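Local structure of 2-hydroxyisobutanoyl-CoA mutase large subunit (Aquincola tertiaricarbonis, 4R3U) at residues A[522-525]-A[526-529]. The protein catalyses, together with its small cobalamin-binding partner subunit, the interconversion of 2-hydroxyisobutyryl-CoA and (S)-3-hydroxybutyryl-CoA. Sequence-based numbering, arbitrary orientation.
Sequences QAML and DQLV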
loop_
_atom_site.group_PDB
_atom_site.type_symbol
_atom_site.label_atom_id
_atom_site.label_comp_id
_atom_site.label_asym_id
_atom_site.label_seq_id
_atom_site.Cartn_x
_atom_site.Cartn_y
_atom_site.Cartn_z
ATOM N N GLN A 522 -27.488 -35.387 -31.320
ATOM C CA GLN A 522 -28.921 -35.242 -31.021
ATOM C C GLN A 522 -29.458 -36.332 -30.114
ATOM O O GLN A 522 -30.227 -36.033 -29.196
ATOM C CB GLN A 522 -29.765 -35.089 -32.293
ATOM C CG GLN A 522 -29.542 -33.753 -33.020
ATOM C CD GLN A 522 -29.709 -32.546 -32.147
ATOM O OE1 GLN A 522 -30.669 -32.414 -31.368
ATOM N NE2 GLN A 522 -28.760 -31.643 -32.251
ATOM N N ALA A 523 -29.005 -37.582 -30.342
ATOM C CA ALA A 523 -29.353 -38.766 -29.544
ATOM C C ALA A 523 -28.815 -38.628 -28.108
ATOM O O ALA A 523 -29.527 -38.936 -27.149
ATOM C CB ALA A 523 -28.780 -40.012 -30.194
ATOM N N MET A 524 -27.564 -38.121 -27.967
ATOM C CA MET A 524 -26.906 -37.909 -26.688
ATOM C C MET A 524 -27.619 -36.799 -25.896
ATOM O O MET A 524 -27.621 -36.851 -24.665
ATOM C CB MET A 524 -25.438 -37.543 -26.901
ATOM C CG MET A 524 -24.509 -38.718 -27.077
ATOM S SD MET A 524 -22.785 -38.159 -27.255
ATOM C CE MET A 524 -21.941 -39.711 -27.141
ATOM N N LEU A 525 -28.219 -35.801 -26.593
ATOM C CA LEU A 525 -28.987 -34.735 -25.951
ATOM C C LEU A 525 -30.287 -35.321 -25.372
ATOM O O LEU A 525 -30.696 -34.949 -24.273
ATOM C CB LEU A 525 -29.293 -33.581 -26.941
ATOM C CG LEU A 525 -28.129 -32.633 -27.268
ATOM C CD1 LEU A 525 -28.497 -31.693 -28.372
ATOM C CD2 LEU A 525 -27.635 -31.863 -26.031
ATOM N N ASP A 526 -30.904 -36.274 -26.095
ATOM C CA ASP A 526 -32.112 -36.962 -25.651
ATOM C C ASP A 526 -31.779 -37.843 -24.441
ATOM O O ASP A 526 -32.628 -38.027 -23.566
ATOM C CB ASP A 526 -32.714 -37.819 -26.774
ATOM C CG ASP A 526 -33.330 -37.090 -27.956
ATOM O OD1 ASP A 526 -33.563 -35.866 -27.849
ATOM O OD2 ASP A 526 -33.639 -37.765 -28.972
ATOM N N GLN A 527 -30.544 -38.389 -24.395
ATOM C CA GLN A 527 -30.083 -39.189 -23.264
ATOM C C GLN A 527 -29.887 -38.248 -22.067
ATOM O O GLN A 527 -30.219 -38.619 -20.948
ATOM C CB GLN A 527 -28.766 -39.904 -23.577
ATOM C CG GLN A 527 -28.849 -41.104 -24.494
ATOM C CD GLN A 527 -27.486 -41.415 -25.065
ATOM O OE1 GLN A 527 -27.277 -41.378 -26.281
ATOM N NE2 GLN A 527 -26.508 -41.687 -24.204
ATOM N N LEU A 528 -29.368 -37.037 -22.301
ATOM C CA LEU A 528 -29.158 -36.042 -21.244
ATOM C C LEU A 528 -30.456 -35.645 -20.500
ATOM O O LEU A 528 -30.444 -35.551 -19.271
ATOM C CB LEU A 528 -28.387 -34.820 -21.759
ATOM C CG LEU A 528 -27.785 -33.926 -20.693
ATOM C CD1 LEU A 528 -26.519 -34.561 -20.076
ATOM C CD2 LEU A 528 -27.512 -32.558 -21.263
ATOM N N VAL A 529 -31.558 -35.460 -21.236
ATOM C CA VAL A 529 -32.886 -35.170 -20.691
ATOM C C VAL A 529 -33.308 -36.319 -19.721
ATOM O O VAL A 529 -33.816 -36.048 -18.630
ATOM C CB VAL A 529 -33.911 -34.976 -21.848
ATOM C CG1 VAL A 529 -35.356 -35.144 -21.365
ATOM C CG2 VAL A 529 -33.715 -33.630 -22.529
#
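Leu-528 N donates to Met-524 O at 2.9 Å, one of four successive i to i+4 bonds that make residues 522-529 a continuous part of the amphipathic alpha-helix 518-532, far from the substrate and cobalamin sites. Its packed side carries Met-524, Leu-525 and Leu-528, apolar chains suited to burial. Met-524, slender and extended beyond CG, reaches Glu-545 and Leu-546 of helix 540-549; Leu-525 lies against Lys-559 of helix 553-564, while Leu-528 meets both helices through Thr-543 and Ile-556. The helical backbone itself sets Leu-528 CB 3.4 Å from Leu-525 O. Val-529, at the border, packs on Lys-559 and Ile-563, and its CG2 stands 3.7 Å from Leu-525 O.

The solvent side is looser and more polar. Small Ala-523 asks for no cover there, and Asp-526 directs OD1 to a salt bridge with Lys-559, tying the helix to 553-564. Gln-527 suits an exposed turn because its long chain can lie along the helix: CG lies beside the backbone N (chi1 -75°), and the chain, extended beyond it (chi2 161°), carries the amide back along the preceding turn, where OE1 comes within 3.5 Å of Met-524 CA and 3.9 Å of Met-524 CG.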